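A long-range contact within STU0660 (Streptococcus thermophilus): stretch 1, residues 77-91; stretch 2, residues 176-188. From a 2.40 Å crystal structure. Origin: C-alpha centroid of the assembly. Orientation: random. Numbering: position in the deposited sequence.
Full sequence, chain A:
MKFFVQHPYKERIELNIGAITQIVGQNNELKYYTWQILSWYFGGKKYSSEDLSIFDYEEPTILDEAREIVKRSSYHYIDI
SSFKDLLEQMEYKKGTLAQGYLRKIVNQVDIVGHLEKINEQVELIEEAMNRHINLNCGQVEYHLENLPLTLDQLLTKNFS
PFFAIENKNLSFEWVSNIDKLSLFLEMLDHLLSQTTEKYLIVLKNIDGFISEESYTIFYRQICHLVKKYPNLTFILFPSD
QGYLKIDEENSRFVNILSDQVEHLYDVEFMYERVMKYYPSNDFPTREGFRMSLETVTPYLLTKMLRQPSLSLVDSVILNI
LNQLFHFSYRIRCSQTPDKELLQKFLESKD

Stretch 1 77-91: YIDISSFKDLLEQME
Stretch 2 (176-188) SNIDKLSLFLEML

Stretch 1 enters as a strand, residues 77-80, with phi/psi -129/116 at Ile 78. It turns through Ser 81 and Ser 82 into a helix that starts at Phe 83. Ser 82 (chi1 p) caps that helix: its OG accepts from Asp 85 N at 3.2 Å and, weakly, from Lys 84 N at 3.2 Å. Stretch 2 is helical from Asn 177 to Leu 188, with phi/psi near -62/-43, and runs on beyond the stretch. The two helix axes approach to 10.3 Å and cross at 36°, with their N-to-C directions roughly alike. In register, Leu 86 (chi1 t, chi2 150°) and Phe 184 lie closest, CA to CA 6.9 Å. No hydrogen bond links the stretches. The contact is mainly apolar and buries 637 Å², both sides summed.

Ser 176 holds the N-cap position and does not touch stretch 1. Asn 177 (chi1 m) points sideways, and its CG lies 3.2 Å from Phe 83 CE2. Ile 178 points away.

Lys 180 (chi1 m, chi2 t, chi3 -110°, chi4 m) lays its aliphatic chain over one face of the Phe 83 ring (chi1 m, chi2 -52°). Its CE is 3.7 Å from the centroid of the Phe 83 ring, a CH-pi contact. Its NZ is 5.0 Å from that centroid, so any cation-pi attraction is weak at most. The backbone also takes part in the packing: Lys 180 O is 3.4 Å from Leu 86 CD2.

Leu 181 (m, t) starts sideways but its end comes nearer. Its CG sits at the edge of the Phe 83 ring, 4.1 Å from Phe 83 CE1. Its CD2 meets Leu 86 CD1 at 3.7 Å. Ser 182 points away and returns its OG to Ile 178 O at 2.9 Å. Leu 183 (m, t) packs its CB against Met 90 CE at 3.8 Å.

Phe 184 (chi1 t, chi2 77°) points toward stretch 1 and reaches both its strand and its helix. Ile 80 (m, t) lies over one face of the ring, with its CD1 3.6 Å from the Phe 184 centroid in a CH-pi contact. Gln 89 CB is at the ring edge, 4.0 Å from Phe 184 CE1. Leu 86 CD2 packs on Phe 184 CB at 3.7 Å.

Met 187 (t, t, p) and Met 90 (m, t, p) are selenomethionines. Met 187 CE lies 3.3 Å from Met 90 CG and 3.0 Å from Gln 89 O, a close contact of a methyl group with a backbone carbonyl oxygen.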

# COMPACT_ATOMS: atom_id res chain seq x y z
N TYR A 77 -20.57 15.95 -14.20
CA TYR A 77 -20.98 16.54 -12.93
C TYR A 77 -19.89 17.20 -12.09
O TYR A 77 -18.84 16.61 -11.84
CB TYR A 77 -21.64 15.45 -12.10
CG TYR A 77 -22.26 15.92 -10.81
CD1 TYR A 77 -23.51 16.54 -10.80
CD2 TYR A 77 -21.60 15.75 -9.59
CE1 TYR A 77 -24.09 16.97 -9.62
CE2 TYR A 77 -22.17 16.18 -8.40
CZ TYR A 77 -23.41 16.79 -8.42
OH TYR A 77 -23.99 17.23 -7.24
N ILE A 78 -20.14 18.43 -11.66
CA ILE A 78 -19.18 19.11 -10.80
C ILE A 78 -19.89 19.64 -9.57
O ILE A 78 -20.76 20.51 -9.67
CB ILE A 78 -18.51 20.31 -11.47
CG1 ILE A 78 -17.62 19.84 -12.61
CG2 ILE A 78 -17.71 21.07 -10.42
CD1 ILE A 78 -16.82 20.98 -13.26
N ASP A 79 -19.52 19.12 -8.41
CA ASP A 79 -20.14 19.55 -7.17
C ASP A 79 -19.31 20.59 -6.43
O ASP A 79 -18.15 20.36 -6.12
CB ASP A 79 -20.36 18.36 -6.24
CG ASP A 79 -21.33 18.68 -5.12
OD1 ASP A 79 -20.87 19.20 -4.07
OD2 ASP A 79 -22.54 18.44 -5.29
N ILE A 80 -19.91 21.74 -6.17
CA ILE A 80 -19.23 22.79 -5.44
C ILE A 80 -20.04 23.15 -4.20
O ILE A 80 -20.99 23.93 -4.25
CB ILE A 80 -19.02 24.03 -6.32
CG1 ILE A 80 -17.97 23.72 -7.39
CG2 ILE A 80 -18.56 25.21 -5.49
CD1 ILE A 80 -17.65 24.89 -8.30
N SER A 81 -19.66 22.55 -3.08
CA SER A 81 -20.34 22.79 -1.81
C SER A 81 -19.43 23.51 -0.83
O SER A 81 -19.78 23.71 0.32
CB SER A 81 -20.83 21.47 -1.21
OG SER A 81 -21.91 20.96 -1.96
N SER A 82 -18.25 23.89 -1.31
CA SER A 82 -17.28 24.63 -0.50
C SER A 82 -16.23 25.22 -1.41
O SER A 82 -16.06 24.76 -2.55
CB SER A 82 -16.59 23.70 0.50
OG SER A 82 -15.61 22.91 -0.16
N PHE A 83 -15.51 26.23 -0.94
CA PHE A 83 -14.47 26.80 -1.76
C PHE A 83 -13.33 25.79 -1.96
O PHE A 83 -12.55 25.89 -2.92
CB PHE A 83 -13.94 28.10 -1.15
CG PHE A 83 -14.83 29.28 -1.39
CD1 PHE A 83 -15.26 29.59 -2.68
CD2 PHE A 83 -15.26 30.07 -0.33
CE1 PHE A 83 -16.10 30.68 -2.91
CE2 PHE A 83 -16.09 31.17 -0.56
CZ PHE A 83 -16.51 31.47 -1.85
N LYS A 84 -13.24 24.81 -1.08
CA LYS A 84 -12.20 23.80 -1.21
C LYS A 84 -12.47 22.98 -2.46
O LYS A 84 -11.54 22.59 -3.17
CB LYS A 84 -12.15 22.89 0.01
CG LYS A 84 -11.08 21.81 -0.09
CD LYS A 84 -11.22 20.77 1.01
CE LYS A 84 -10.25 19.60 0.81
NZ LYS A 84 -10.44 18.52 1.83
N ASP A 85 -13.74 22.72 -2.75
CA ASP A 85 -14.09 21.95 -3.94
C ASP A 85 -13.70 22.75 -5.18
O ASP A 85 -13.29 22.19 -6.20
CB ASP A 85 -15.59 21.65 -4.00
CG ASP A 85 -16.05 20.75 -2.89
OD1 ASP A 85 -15.24 19.91 -2.44
OD2 ASP A 85 -17.23 20.86 -2.48
N LEU A 86 -13.84 24.06 -5.07
CA LEU A 86 -13.51 24.94 -6.17
C LEU A 86 -12.00 24.90 -6.44
O LEU A 86 -11.57 24.74 -7.59
CB LEU A 86 -13.99 26.35 -5.85
CG LEU A 86 -14.06 27.30 -7.05
CD1 LEU A 86 -15.16 28.32 -6.82
CD2 LEU A 86 -12.70 27.96 -7.27
N LEU A 87 -11.19 25.02 -5.39
CA LEU A 87 -9.74 24.95 -5.57
C LEU A 87 -9.37 23.61 -6.21
O LEU A 87 -8.52 23.55 -7.10
CB LEU A 87 -9.02 25.10 -4.23
CG LEU A 87 -7.50 24.90 -4.27
CD1 LEU A 87 -6.86 25.91 -5.21
CD2 LEU A 87 -6.94 25.05 -2.86
N GLU A 88 -10.01 22.54 -5.75
CA GLU A 88 -9.74 21.19 -6.27
C GLU A 88 -10.05 21.05 -7.75
O GLU A 88 -9.37 20.29 -8.45
CB GLU A 88 -10.52 20.15 -5.46
CG GLU A 88 -9.71 19.53 -4.33
CD GLU A 88 -10.56 18.76 -3.33
OE1 GLU A 88 -11.46 18.00 -3.75
OE2 GLU A 88 -10.31 18.90 -2.10
N GLN A 89 -11.05 21.77 -8.24
CA GLN A 89 -11.39 21.71 -9.65
C GLN A 89 -10.36 22.43 -10.51
O GLN A 89 -10.31 22.24 -11.72
CB GLN A 89 -12.77 22.31 -9.91
CG GLN A 89 -13.93 21.42 -9.49
CD GLN A 89 -13.84 20.03 -10.08
OE1 GLN A 89 -13.77 19.84 -11.30
NE2 GLN A 89 -13.84 19.03 -9.21
N MSE A 90 -9.53 23.25 -9.87
CA MSE A 90 -8.51 23.99 -10.60
C MSE A 90 -7.11 23.38 -10.50
O MSE A 90 -6.13 23.93 -11.01
CB MSE A 90 -8.52 25.45 -10.15
CG MSE A 90 -9.81 26.14 -10.56
SE MSE A 90 -10.02 27.97 -10.02
CE MSE A 90 -9.07 28.83 -11.48
N GLU A 91 -7.02 22.23 -9.84
CA GLU A 91 -5.76 21.52 -9.72
C GLU A 91 -5.78 20.42 -10.79
O GLU A 91 -6.85 19.94 -11.18
CB GLU A 91 -5.62 20.90 -8.32
CG GLU A 91 -5.64 21.93 -7.20
CD GLU A 91 -5.62 21.29 -5.82
OE1 GLU A 91 -6.29 20.24 -5.64
OE2 GLU A 91 -4.96 21.84 -4.91
N SER A 176 -10.11 36.86 -2.93
CA SER A 176 -11.47 37.29 -2.66
C SER A 176 -12.48 36.21 -3.09
O SER A 176 -12.39 35.66 -4.19
CB SER A 176 -11.72 38.60 -3.40
OG SER A 176 -13.10 38.76 -3.69
N ASN A 177 -13.45 35.92 -2.23
CA ASN A 177 -14.43 34.89 -2.56
C ASN A 177 -15.08 35.06 -3.93
O ASN A 177 -15.18 34.10 -4.68
CB ASN A 177 -15.51 34.81 -1.46
CG ASN A 177 -14.98 34.16 -0.18
OD1 ASN A 177 -13.86 33.67 -0.15
ND2 ASN A 177 -15.79 34.14 0.86
N ILE A 178 -15.50 36.28 -4.27
CA ILE A 178 -16.12 36.52 -5.57
C ILE A 178 -15.10 36.22 -6.67
O ILE A 178 -15.46 35.70 -7.73
CB ILE A 178 -16.65 37.99 -5.69
CG1 ILE A 178 -17.40 38.18 -7.01
CG2 ILE A 178 -15.51 38.97 -5.63
CD1 ILE A 178 -18.54 37.21 -7.24
N ASP A 179 -13.82 36.51 -6.42
CA ASP A 179 -12.79 36.22 -7.42
C ASP A 179 -12.62 34.72 -7.59
O ASP A 179 -12.35 34.24 -8.70
CB ASP A 179 -11.43 36.82 -7.03
CG ASP A 179 -11.40 38.33 -7.16
OD1 ASP A 179 -11.86 38.87 -8.19
OD2 ASP A 179 -10.89 38.98 -6.22
N LYS A 180 -12.75 33.98 -6.48
CA LYS A 180 -12.63 32.53 -6.53
C LYS A 180 -13.64 31.96 -7.53
O LYS A 180 -13.30 31.13 -8.39
CB LYS A 180 -12.89 31.92 -5.16
CG LYS A 180 -11.73 31.97 -4.19
CD LYS A 180 -12.03 31.07 -2.98
CE LYS A 180 -12.30 31.85 -1.70
NZ LYS A 180 -11.04 32.24 -1.00
N LEU A 181 -14.87 32.44 -7.42
CA LEU A 181 -15.94 31.99 -8.29
C LEU A 181 -15.69 32.44 -9.73
O LEU A 181 -15.85 31.65 -10.67
CB LEU A 181 -17.28 32.53 -7.77
CG LEU A 181 -17.71 32.02 -6.38
CD1 LEU A 181 -18.86 32.86 -5.87
CD2 LEU A 181 -18.09 30.54 -6.45
N SER A 182 -15.29 33.69 -9.89
CA SER A 182 -15.02 34.23 -11.22
C SER A 182 -13.93 33.46 -11.95
O SER A 182 -14.10 33.09 -13.13
CB SER A 182 -14.63 35.70 -11.11
OG SER A 182 -15.69 36.44 -10.55
N LEU A 183 -12.82 33.20 -11.27
CA LEU A 183 -11.74 32.44 -11.89
C LEU A 183 -12.25 31.06 -12.30
O LEU A 183 -11.96 30.59 -13.40
CB LEU A 183 -10.57 32.30 -10.91
CG LEU A 183 -9.77 33.59 -10.71
CD1 LEU A 183 -8.78 33.42 -9.57
CD2 LEU A 183 -9.06 33.97 -12.01
N PHE A 184 -13.02 30.44 -11.42
CA PHE A 184 -13.58 29.12 -11.71
C PHE A 184 -14.50 29.18 -12.93
O PHE A 184 -14.41 28.33 -13.82
CB PHE A 184 -14.38 28.60 -10.52
CG PHE A 184 -15.22 27.39 -10.83
CD1 PHE A 184 -14.64 26.14 -10.94
CD2 PHE A 184 -16.59 27.51 -11.03
CE1 PHE A 184 -15.41 25.01 -11.24
CE2 PHE A 184 -17.37 26.40 -11.33
CZ PHE A 184 -16.78 25.14 -11.44
N LEU A 185 -15.38 30.17 -12.97
CA LEU A 185 -16.30 30.30 -14.10
C LEU A 185 -15.55 30.57 -15.40
O LEU A 185 -15.93 30.07 -16.46
CB LEU A 185 -17.32 31.41 -13.82
CG LEU A 185 -18.32 31.05 -12.73
CD1 LEU A 185 -19.28 32.20 -12.50
CD2 LEU A 185 -19.09 29.78 -13.13
N GLU A 186 -14.48 31.36 -15.31
CA GLU A 186 -13.67 31.67 -16.48
C GLU A 186 -13.03 30.41 -17.05
O GLU A 186 -13.00 30.21 -18.27
CB GLU A 186 -12.56 32.64 -16.12
CG GLU A 186 -12.91 34.08 -16.29
CD GLU A 186 -11.67 34.88 -16.62
OE1 GLU A 186 -11.09 34.62 -17.70
OE2 GLU A 186 -11.28 35.73 -15.80
N MSE A 187 -12.51 29.57 -16.16
CA MSE A 187 -11.90 28.32 -16.59
C MSE A 187 -12.96 27.45 -17.24
O MSE A 187 -12.71 26.82 -18.27
CB MSE A 187 -11.28 27.58 -15.41
CG MSE A 187 -10.77 26.20 -15.80
SE MSE A 187 -9.58 25.42 -14.50
CE MSE A 187 -10.89 24.68 -13.31
N LEU A 188 -14.14 27.43 -16.63
CA LEU A 188 -15.25 26.64 -17.16
C LEU A 188 -15.62 27.17 -18.54
O LEU A 188 -15.95 26.40 -19.44
CB LEU A 188 -16.45 26.73 -16.21
CG LEU A 188 -17.74 26.04 -16.66
CD1 LEU A 188 -17.54 24.53 -16.72
CD2 LEU A 188 -18.86 26.39 -15.71